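Side-chain contacts in alpha-/beta-galactoside alpha-2,3-sialyltransferase (Photobacterium phosphoreum, PDB 2ZWI), which probably transfers sialic acid to galactosides in alpha-2,3 linkage and binds cytidine-5'-monophosphate between the two Rossmann-like halves of a GT-B fold: residues I238-N243 and S323-S328; K336-K341 and N359-N364; A12-I17 and K196-D201. All blocks are in the same frame, centred on the assembly; numbering follows the deposited sequence.

Contact 1 (I238-N243 and S323-S328); sequences IFIGTN and SSVFFS. With C5P (cytidine-5'-monophosphate), chain C.
I240, the last residue of strand 236-240, projects its branched side chain at the start of the short, weakly bonded helix 325-328, meeting V325 and F326 of the helix and S323 just before it. Its CG2 lies 4.0 Å from S323 CB and also 3.5 Å from N4 of the bound cytidine-5'-monophosphate. The other branch, CG1 anti to the carbonyl carbon (chi1 -58°), reaches tip to tip with V325, CD1 standing 4.1 Å from V325 CG1. F326 slides past in the opposite direction, and its CZ comes within 3.8 Å of I240 CG1. V325 has CG1 anti to its backbone N (chi1 165°), which leaves CG2 for the nucleotide, 3.5 Å from N1 of the cytosine.

The polar groups serve the ligand. G241 O accepts from the cytosine N4, while S323 OG, 2.7 Å from the phosphate O3P, also accepts from V325 N and so caps the helix. O1P takes two bonds, from S324 N at an N-H...O angle of 164° and from S324 OG. F305 of helix 305-310 touches both I240 and V325.

The contact thus divides its work: no hydrogen bond joins the two segments, and the aliphatic groups pack together beside the base, whereas backbone and hydroxyl groups hold both ends of the nucleotide. The helix N-terminus beside the phosphate would probably help to stabilise its negative charge.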
loop_
_atom_site.group_PDB
_atom_site.type_symbol
_atom_site.label_atom_id
_atom_site.label_comp_id
_atom_site.label_asym_id
_atom_site.label_seq_id
_atom_site.Cartn_x
_atom_site.Cartn_y
_atom_site.Cartn_z
ATOM N N ILE A 238 14.609 -6.754 -11.626
ATOM C CA ILE A 238 13.612 -7.581 -10.929
ATOM C C ILE A 238 12.335 -7.718 -11.758
ATOM O O ILE A 238 11.721 -6.711 -12.146
ATOM C CB ILE A 238 13.255 -7.024 -9.529
ATOM C CG1 ILE A 238 14.508 -6.934 -8.647
ATOM C CG2 ILE A 238 12.158 -7.891 -8.860
ATOM C CD1 ILE A 238 14.239 -6.371 -7.241
ATOM N N PHE A 239 11.961 -8.970 -12.041
ATOM C CA PHE A 239 10.679 -9.285 -12.646
ATOM C C PHE A 239 9.635 -9.368 -11.558
ATOM O O PHE A 239 9.783 -10.179 -10.638
ATOM C CB PHE A 239 10.717 -10.633 -13.377
ATOM C CG PHE A 239 9.440 -10.947 -14.116
ATOM C CD1 PHE A 239 9.258 -10.500 -15.422
ATOM C CD2 PHE A 239 8.425 -11.695 -13.511
ATOM C CE1 PHE A 239 8.072 -10.783 -16.118
ATOM C CE2 PHE A 239 7.227 -11.973 -14.191
ATOM C CZ PHE A 239 7.052 -11.510 -15.490
ATOM N N ILE A 240 8.592 -8.537 -11.671
ATOM C CA ILE A 240 7.478 -8.516 -10.721
ATOM C C ILE A 240 6.419 -9.537 -11.132
ATOM O O ILE A 240 5.677 -9.328 -12.081
ATOM C CB ILE A 240 6.838 -7.088 -10.593
ATOM C CG1 ILE A 240 7.879 -6.049 -10.148
ATOM C CG2 ILE A 240 5.604 -7.087 -9.651
ATOM C CD1 ILE A 240 8.715 -6.487 -8.952
ATOM N N GLY A 241 6.365 -10.645 -10.402
ATOM C CA GLY A 241 5.416 -11.707 -10.681
ATOM C C GLY A 241 4.005 -11.420 -10.190
ATOM O O GLY A 241 3.783 -10.542 -9.346
ATOM N N THR A 242 3.049 -12.177 -10.725
ATOM C CA THR A 242 1.673 -12.092 -10.263
ATOM C C THR A 242 1.193 -13.489 -9.832
ATOM O O THR A 242 2.004 -14.416 -9.737
ATOM C CB THR A 242 0.744 -11.418 -11.320
ATOM O OG1 THR A 242 -0.533 -11.162 -10.734
ATOM C CG2 THR A 242 0.567 -12.308 -12.565
ATOM N N ASN A 243 -0.105 -13.638 -9.561
ATOM C CA ASN A 243 -0.671 -14.953 -9.255
ATOM C C ASN A 243 -1.690 -15.410 -10.321
ATOM O O ASN A 243 -1.957 -14.690 -11.301
ATOM C CB ASN A 243 -1.258 -14.989 -7.829
ATOM C CG ASN A 243 -2.308 -13.918 -7.599
ATOM O OD1 ASN A 243 -3.221 -13.745 -8.402
ATOM N ND2 ASN A 243 -2.184 -13.193 -6.495
ATOM N N SER A 323 0.494 -4.597 -11.143
ATOM C CA SER A 323 0.630 -4.811 -9.690
ATOM C C SER A 323 0.656 -3.498 -8.911
ATOM O O SER A 323 1.146 -2.483 -9.405
ATOM C CB SER A 323 1.931 -5.571 -9.393
ATOM O OG SER A 323 2.088 -5.834 -8.009
ATOM N N SER A 324 0.141 -3.534 -7.680
ATOM C CA SER A 324 0.297 -2.429 -6.729
ATOM C C SER A 324 1.754 -2.048 -6.475
ATOM O O SER A 324 2.035 -0.900 -6.131
ATOM C CB SER A 324 -0.364 -2.765 -5.392
ATOM O OG SER A 324 -1.721 -3.117 -5.576
ATOM N N VAL A 325 2.668 -3.006 -6.636
ATOM C CA VAL A 325 4.119 -2.773 -6.447
ATOM C C VAL A 325 4.629 -1.541 -7.205
ATOM O O VAL A 325 5.379 -0.726 -6.653
ATOM C CB VAL A 325 4.961 -4.015 -6.868
ATOM C CG1 VAL A 325 6.446 -3.657 -7.023
ATOM C CG2 VAL A 325 4.795 -5.138 -5.867
ATOM N N PHE A 326 4.212 -1.398 -8.463
ATOM C CA PHE A 326 4.672 -0.293 -9.305
ATOM C C PHE A 326 4.223 1.089 -8.813
ATOM O O PHE A 326 4.820 2.084 -9.199
ATOM C CB PHE A 326 4.237 -0.487 -10.765
ATOM C CG PHE A 326 4.818 -1.716 -11.431
ATOM C CD1 PHE A 326 6.090 -1.684 -12.014
ATOM C CD2 PHE A 326 4.078 -2.896 -11.504
ATOM C CE1 PHE A 326 6.620 -2.823 -12.658
ATOM C CE2 PHE A 326 4.590 -4.030 -12.140
ATOM C CZ PHE A 326 5.869 -4.001 -12.714
ATOM N N PHE A 327 3.180 1.148 -7.974
ATOM C CA PHE A 327 2.686 2.417 -7.401
ATOM C C PHE A 327 3.581 2.995 -6.304
ATOM O O PHE A 327 3.609 4.214 -6.103
ATOM C CB PHE A 327 1.263 2.258 -6.858
ATOM C CG PHE A 327 0.205 2.195 -7.926
ATOM C CD1 PHE A 327 -0.483 3.345 -8.311
ATOM C CD2 PHE A 327 -0.107 0.985 -8.547
ATOM C CE1 PHE A 327 -1.463 3.285 -9.306
ATOM C CE2 PHE A 327 -1.089 0.925 -9.545
ATOM C CZ PHE A 327 -1.762 2.073 -9.919
ATOM N N SER A 328 4.292 2.136 -5.582
ATOM C CA SER A 328 5.181 2.605 -4.511
ATOM C C SER A 328 6.652 2.628 -4.927
ATOM O O SER A 328 7.507 3.145 -4.197
ATOM C CB SER A 328 4.998 1.769 -3.244
ATOM O OG SER A 328 5.300 0.412 -3.485
HETATM O O3P C5P C . -0.084 -7.236 -7.340
HETATM P P C5P C . -0.951 -6.831 -6.210
HETATM O O1P C5P C . -1.627 -5.547 -6.585
HETATM O O2P C5P C . -1.829 -7.991 -5.824
HETATM O "O5'" C5P C . 0.047 -6.513 -5.003
HETATM C "C5'" C5P C . -0.411 -6.340 -3.664
HETATM C "C4'" C5P C . 0.807 -6.386 -2.756
HETATM O "O4'" C5P C . 1.495 -7.643 -2.902
HETATM C "C3'" C5P C . 1.845 -5.344 -3.148
HETATM O "O3'" C5P C . 1.581 -4.086 -2.541
HETATM C "C2'" C5P C . 3.125 -5.937 -2.619
HETATM O "O2'" C5P C . 3.165 -5.845 -1.191
HETATM C "C1'" C5P C . 2.917 -7.415 -2.877
HETATM N N1 C5P C . 3.567 -7.948 -4.081
HETATM C C2 C5P C . 4.943 -8.251 -4.017
HETATM N N3 C5P C . 5.571 -8.791 -5.080
HETATM C C4 C5P C . 4.898 -9.033 -6.224
HETATM C C5 C5P C . 3.541 -8.750 -6.322
HETATM C C6 C5P C . 2.883 -8.199 -5.214
HETATM O O2 C5P C . 5.596 -8.002 -2.980
HETATM N N4 C5P C . 5.567 -9.586 -7.263
#

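Contact 2 (K336-K341 and N359-N364); sequences KFIFYK and NIVNRN
I338 and V361 pack together in the C-terminal Rossmann-like half of the GT-B fold, where strand 334-340 of the parallel sheet meets the loop between helix 350-357 and strand 366-368. This is a beta-alpha-beta crossover: the chain leaves strand 334-340, runs through the helix, and returns by the 359-364 loop to strand 366-368, which lies next to strand 334-340 in the sheet. N359 opens the loop with positive phi in a Schellman motif that ends the helix.

The contact across the segments is apolar. The I338 and V361 side chains cross obliquely, with I338 CD1 3.8 Å from V361 CB and I338 CG1 4.0 Å from V361 CG2. V361 has CG1 between its backbone N and carbonyl carbon (chi1 61°), and CG2 anti to the N; CG2 therefore lies against both CG1 and CD1 of I338, while CG1 turns to Y340. I360 adds a looser touch, its CG2 4.4 Å from I338 CD1, and also packs on F326 and F327 of helix 325-328. M355 of helix 350-357 touches both I338 and Y340, so the helix, the strand and the loop share one hydrophobic layer.

The aromatic part belongs to Y340, which slides past V361 in the opposite direction. One face of its ring carries I338 CG2, 3.5 Å above the plane and offset toward the rim, so two residues two apart, on the same side of the strand, pack on each other.

No hydrogen bond joins the segments. The Y340 hydroxyl is buried here without a hydrogen-bonding partner in the model; Y340 OH lies 3.9 Å from the methyl carbon V361 CG1.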
loop_
_atom_site.group_PDB
_atom_site.type_symbol
_atom_site.label_atom_id
_atom_site.label_comp_id
_atom_site.label_asym_id
_atom_site.label_seq_id
_atom_site.Cartn_x
_atom_site.Cartn_y
_atom_site.Cartn_z
ATOM N N LYS A 336 10.826 -1.194 -17.462
ATOM C CA LYS A 336 11.031 -1.619 -18.845
ATOM C C LYS A 336 9.759 -2.023 -19.598
ATOM O O LYS A 336 9.668 -1.818 -20.808
ATOM C CB LYS A 336 12.096 -2.725 -18.940
ATOM C CG LYS A 336 13.507 -2.249 -18.605
ATOM C CD LYS A 336 14.540 -3.258 -19.054
ATOM C CE LYS A 336 15.943 -2.842 -18.668
ATOM N NZ LYS A 336 16.366 -1.601 -19.336
ATOM N N PHE A 337 8.788 -2.596 -18.883
ATOM C CA PHE A 337 7.526 -3.066 -19.472
ATOM C C PHE A 337 6.568 -3.494 -18.361
ATOM O O PHE A 337 7.015 -3.922 -17.298
ATOM C CB PHE A 337 7.759 -4.244 -20.443
ATOM C CG PHE A 337 8.501 -5.415 -19.833
ATOM C CD1 PHE A 337 7.817 -6.401 -19.122
ATOM C CD2 PHE A 337 9.884 -5.524 -19.963
ATOM C CE1 PHE A 337 8.496 -7.475 -18.551
ATOM C CE2 PHE A 337 10.571 -6.595 -19.394
ATOM C CZ PHE A 337 9.870 -7.572 -18.688
ATOM N N ILE A 338 5.262 -3.351 -18.593
ATOM C CA ILE A 338 4.258 -3.984 -17.728
ATOM C C ILE A 338 3.241 -4.739 -18.581
ATOM O O ILE A 338 2.699 -4.187 -19.543
ATOM C CB ILE A 338 3.504 -2.981 -16.805
ATOM C CG1 ILE A 338 4.476 -2.092 -16.014
ATOM C CG2 ILE A 338 2.605 -3.731 -15.829
ATOM C CD1 ILE A 338 3.757 -1.082 -15.085
ATOM N N PHE A 339 3.003 -6.002 -18.237
ATOM C CA PHE A 339 1.971 -6.798 -18.895
ATOM C C PHE A 339 0.713 -6.841 -18.061
ATOM O O PHE A 339 0.758 -7.026 -16.843
ATOM C CB PHE A 339 2.436 -8.225 -19.192
ATOM C CG PHE A 339 3.265 -8.339 -20.441
ATOM C CD1 PHE A 339 2.729 -8.898 -21.602
ATOM C CD2 PHE A 339 4.575 -7.863 -20.464
ATOM C CE1 PHE A 339 3.492 -8.991 -22.767
ATOM C CE2 PHE A 339 5.337 -7.943 -21.623
ATOM C CZ PHE A 339 4.802 -8.514 -22.773
ATOM N N TYR A 340 -0.406 -6.685 -18.748
ATOM C CA TYR A 340 -1.713 -6.697 -18.120
ATOM C C TYR A 340 -2.592 -7.790 -18.732
ATOM O O TYR A 340 -2.532 -8.049 -19.935
ATOM C CB TYR A 340 -2.393 -5.345 -18.324
ATOM C CG TYR A 340 -1.642 -4.152 -17.767
ATOM C CD1 TYR A 340 -0.686 -3.480 -18.534
ATOM C CD2 TYR A 340 -1.895 -3.691 -16.468
ATOM C CE1 TYR A 340 -0.005 -2.366 -18.023
ATOM C CE2 TYR A 340 -1.223 -2.585 -15.952
ATOM C CZ TYR A 340 -0.284 -1.926 -16.736
ATOM O OH TYR A 340 0.376 -0.826 -16.231
ATOM N N LYS A 341 -3.406 -8.425 -17.892
ATOM C CA LYS A 341 -4.517 -9.248 -18.356
ATOM C C LYS A 341 -5.611 -8.253 -18.717
ATOM O O LYS A 341 -6.183 -7.595 -17.830
ATOM C CB LYS A 341 -4.976 -10.187 -17.234
ATOM C CG LYS A 341 -6.262 -10.967 -17.489
ATOM C CD LYS A 341 -6.910 -11.293 -16.149
ATOM C CE LYS A 341 -8.129 -12.200 -16.271
ATOM N NZ LYS A 341 -8.608 -12.594 -14.899
ATOM N N ASN A 359 2.599 8.409 -14.893
ATOM C CA ASN A 359 3.931 8.182 -15.454
ATOM C C ASN A 359 4.681 7.044 -14.761
ATOM O O ASN A 359 5.898 7.084 -14.618
ATOM C CB ASN A 359 4.748 9.486 -15.458
ATOM C CG ASN A 359 4.032 10.607 -16.173
ATOM O OD1 ASN A 359 4.002 10.654 -17.402
ATOM N ND2 ASN A 359 3.437 11.517 -15.407
ATOM N N ILE A 360 3.928 6.039 -14.319
ATOM C CA ILE A 360 4.496 4.818 -13.760
ATOM C C ILE A 360 5.097 3.990 -14.906
ATOM O O ILE A 360 6.095 3.290 -14.736
ATOM C CB ILE A 360 3.415 4.017 -12.971
ATOM C CG1 ILE A 360 3.080 4.750 -11.656
ATOM C CG2 ILE A 360 3.883 2.585 -12.691
ATOM C CD1 ILE A 360 1.814 4.266 -10.966
ATOM N N VAL A 361 4.469 4.098 -16.074
ATOM C CA VAL A 361 4.862 3.351 -17.256
ATOM C C VAL A 361 4.585 4.201 -18.491
ATOM O O VAL A 361 3.552 4.877 -18.576
ATOM C CB VAL A 361 4.103 1.983 -17.329
ATOM C CG1 VAL A 361 2.578 2.186 -17.415
ATOM C CG2 VAL A 361 4.636 1.083 -18.466
ATOM N N ASN A 362 5.540 4.195 -19.423
ATOM C CA ASN A 362 5.362 4.794 -20.743
ATOM C C ASN A 362 4.251 4.044 -21.475
ATOM O O ASN A 362 4.193 2.814 -21.409
ATOM C CB ASN A 362 6.678 4.699 -21.526
ATOM C CG ASN A 362 6.727 5.618 -22.738
ATOM O OD1 ASN A 362 7.444 6.615 -22.742
ATOM N ND2 ASN A 362 5.983 5.277 -23.774
ATOM N N ARG A 363 3.380 4.780 -22.160
ATOM C CA ARG A 363 2.305 4.207 -22.973
ATOM C C ARG A 363 2.827 3.159 -23.975
ATOM O O ARG A 363 2.158 2.164 -24.253
ATOM C CB ARG A 363 1.549 5.334 -23.705
ATOM C CG ARG A 363 0.370 4.876 -24.572
ATOM C CD ARG A 363 -0.303 6.058 -25.287
ATOM N NE ARG A 363 -1.425 6.602 -24.517
ATOM C CZ ARG A 363 -1.344 7.614 -23.656
ATOM N NH1 ARG A 363 -0.175 8.216 -23.426
ATOM N NH2 ARG A 363 -2.440 8.015 -23.016
ATOM N N ASN A 364 4.026 3.393 -24.501
ATOM C CA ASN A 364 4.690 2.454 -25.402
ATOM C C ASN A 364 5.218 1.168 -24.750
ATOM O O ASN A 364 5.558 0.221 -25.456
ATOM C CB ASN A 364 5.832 3.146 -26.150
ATOM C CG ASN A 364 5.335 4.167 -27.159
ATOM O OD1 ASN A 364 4.186 4.112 -27.618
ATOM N ND2 ASN A 364 6.201 5.107 -27.506
#

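Contact 3 (A12-I17 and K196-D201); sequences ATLPTI and KQMKWD
L14, in the first turn of helix 14-26, meets M198 and W200 just beyond strand 195-197, an outermost strand of the parallel sheet in the N-terminal Rossmann-like half of the GT-B fold. The contact thus joins the helix after strand 3-10 to the chain as it leaves the last strand of that sheet.

Packing against the aromatic ring comes first. L14 CD1 approaches W200 at the ring edge and in its plane, 3.4 Å from CH2 and 3.6 Å from CZ2, and the two side chains cross at about a right angle. L14 CG stands anti to the backbone N (chi1 162°), carrying both methyls out toward the 196-201 segment. Helix 305-310 of the other half also touches W200, through E306, I309 and M310, so the tryptophan bridges the cleft.

The thioether makes the second apolar contact. M198 runs extended beyond CG and reaches L14 tip to tip: SD is 3.9 Å from L14 CD1, and CE is 4.1 Å from L14 CD2. L173 touches both residues as well.

No hydrogen bond crosses between the segments. On the helix side I17 N bonds to T13 O, while the T13 hydroxyl makes a weak bond to the nucleotide ribose. Q197 turns along its own chain: Q197 NE2, which also donates to L173 O, reaches the carbonyl of the next residue, M198 O, at 2.9 Å, in the carbonyl plane on a lone pair.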
loop_
_atom_site.group_PDB
_atom_site.type_symbol
_atom_site.label_atom_id
_atom_site.label_comp_id
_atom_site.label_asym_id
_atom_site.label_seq_id
_atom_site.Cartn_x
_atom_site.Cartn_y
_atom_site.Cartn_z
ATOM N N ALA A 12 -3.874 -5.636 4.754
ATOM C CA ALA A 12 -2.950 -5.862 3.639
ATOM C C ALA A 12 -1.501 -5.805 4.119
ATOM O O ALA A 12 -1.193 -6.303 5.206
ATOM C CB ALA A 12 -3.203 -4.835 2.541
ATOM N N THR A 13 -0.610 -5.198 3.329
ATOM C CA THR A 13 0.786 -5.056 3.759
ATOM C C THR A 13 1.318 -3.625 3.696
ATOM O O THR A 13 2.119 -3.240 4.552
ATOM C CB THR A 13 1.756 -5.976 2.980
ATOM O OG1 THR A 13 1.452 -5.903 1.594
ATOM C CG2 THR A 13 1.618 -7.414 3.432
ATOM N N LEU A 14 0.897 -2.859 2.682
ATOM C CA LEU A 14 1.438 -1.516 2.456
ATOM C C LEU A 14 1.151 -0.594 3.642
ATOM O O LEU A 14 2.087 0.000 4.177
ATOM C CB LEU A 14 0.959 -0.908 1.128
ATOM C CG LEU A 14 1.075 0.619 0.926
ATOM C CD1 LEU A 14 2.511 1.101 0.878
ATOM C CD2 LEU A 14 0.329 1.035 -0.339
ATOM N N PRO A 15 -0.129 -0.474 4.068
ATOM C CA PRO A 15 -0.376 0.337 5.273
ATOM C C PRO A 15 0.389 -0.141 6.513
ATOM O O PRO A 15 0.818 0.679 7.307
ATOM C CB PRO A 15 -1.894 0.224 5.479
ATOM C CG PRO A 15 -2.436 -0.052 4.095
ATOM C CD PRO A 15 -1.394 -0.976 3.488
ATOM N N THR A 16 0.565 -1.453 6.668
ATOM C CA THR A 16 1.282 -1.984 7.810
ATOM C C THR A 16 2.724 -1.494 7.784
ATOM O O THR A 16 3.214 -0.982 8.783
ATOM C CB THR A 16 1.241 -3.528 7.854
ATOM O OG1 THR A 16 -0.107 -3.969 8.066
ATOM C CG2 THR A 16 2.129 -4.057 8.960
ATOM N N ILE A 17 3.381 -1.638 6.633
ATOM C CA ILE A 17 4.796 -1.272 6.483
ATOM C C ILE A 17 5.011 0.230 6.726
ATOM O O ILE A 17 5.955 0.627 7.419
ATOM C CB ILE A 17 5.352 -1.703 5.079
ATOM C CG1 ILE A 17 5.258 -3.230 4.874
ATOM C CG2 ILE A 17 6.765 -1.174 4.844
ATOM C CD1 ILE A 17 6.153 -4.079 5.768
ATOM N N LYS A 196 -1.018 13.700 2.445
ATOM C CA LYS A 196 0.436 13.528 2.521
ATOM C C LYS A 196 0.869 12.535 1.454
ATOM O O LYS A 196 0.186 11.541 1.227
ATOM C CB LYS A 196 0.864 12.981 3.885
ATOM C CG LYS A 196 0.955 14.028 4.979
ATOM C CD LYS A 196 1.400 13.439 6.290
ATOM C CE LYS A 196 1.419 14.518 7.360
ATOM N NZ LYS A 196 1.897 13.976 8.643
ATOM N N GLN A 197 1.990 12.832 0.796
ATOM C CA GLN A 197 2.670 11.888 -0.093
ATOM C C GLN A 197 3.409 10.866 0.765
ATOM O O GLN A 197 4.208 11.242 1.623
ATOM C CB GLN A 197 3.649 12.629 -1.024
ATOM C CG GLN A 197 4.598 11.718 -1.831
ATOM C CD GLN A 197 3.844 10.730 -2.689
ATOM O OE1 GLN A 197 2.918 11.099 -3.416
ATOM N NE2 GLN A 197 4.202 9.461 -2.581
ATOM N N MET A 198 3.123 9.579 0.556
ATOM C CA MET A 198 3.886 8.524 1.234
ATOM C C MET A 198 5.371 8.692 0.946
ATOM O O MET A 198 5.771 8.853 -0.222
ATOM C CB MET A 198 3.446 7.128 0.802
ATOM C CG MET A 198 2.205 6.622 1.495
ATOM S SD MET A 198 1.858 4.940 0.973
ATOM C CE MET A 198 0.268 4.640 1.715
ATOM N N LYS A 199 6.173 8.679 2.010
ATOM C CA LYS A 199 7.630 8.790 1.891
ATOM C C LYS A 199 8.317 7.437 2.052
ATOM O O LYS A 199 7.819 6.549 2.753
ATOM C CB LYS A 199 8.194 9.800 2.898
ATOM C CG LYS A 199 7.593 11.199 2.766
ATOM C CD LYS A 199 7.730 11.785 1.355
ATOM C CE LYS A 199 9.146 12.264 1.078
ATOM N NZ LYS A 199 9.160 13.244 -0.045
ATOM N N TRP A 200 9.465 7.289 1.397
ATOM C CA TRP A 200 10.181 6.018 1.366
ATOM C C TRP A 200 11.675 6.174 1.689
ATOM O O TRP A 200 12.461 5.224 1.569
ATOM C CB TRP A 200 9.970 5.326 0.008
ATOM C CG TRP A 200 8.505 4.962 -0.272
ATOM C CD1 TRP A 200 7.619 5.651 -1.053
ATOM C CD2 TRP A 200 7.782 3.827 0.240
ATOM N NE1 TRP A 200 6.394 5.020 -1.060
ATOM C CE2 TRP A 200 6.465 3.900 -0.276
ATOM C CE3 TRP A 200 8.121 2.754 1.074
ATOM C CZ2 TRP A 200 5.485 2.951 0.025
ATOM C CZ3 TRP A 200 7.139 1.805 1.385
ATOM C CH2 TRP A 200 5.839 1.907 0.846
ATOM N N ASP A 201 12.051 7.363 2.137
ATOM C CA ASP A 201 13.460 7.698 2.381
ATOM C C ASP A 201 13.759 7.831 3.873
ATOM O O ASP A 201 14.712 8.510 4.258
ATOM C CB ASP A 201 13.818 8.995 1.647
ATOM C CG ASP A 201 12.961 10.178 2.084
ATOM O OD1 ASP A 201 12.040 10.008 2.918
ATOM O OD2 ASP A 201 13.212 11.301 1.595
#

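How the contacts relate
Contacts 1 and 2 are neighbours in the C-terminal half and reach the same parallel sheet, with F326 CG of contact 1 3.9 Å from I338 CD1 of contact 2 and F239 packing on F337. Contact 3 belongs to the N-terminal half and meets contact 1 across the cleft, where S328 CB lies 3.5 Å from W200 CZ2; it does not touch contact 2. All three are largely buried and apolar between their own segments, although I360 and W200 are partly exposed. Their polar chemistry differs with place: contact 1 grips base and phosphate, contact 3 borders the ribose through T13, and contact 2, farther from the chain centre, holds no residue of the nucleotide pocket.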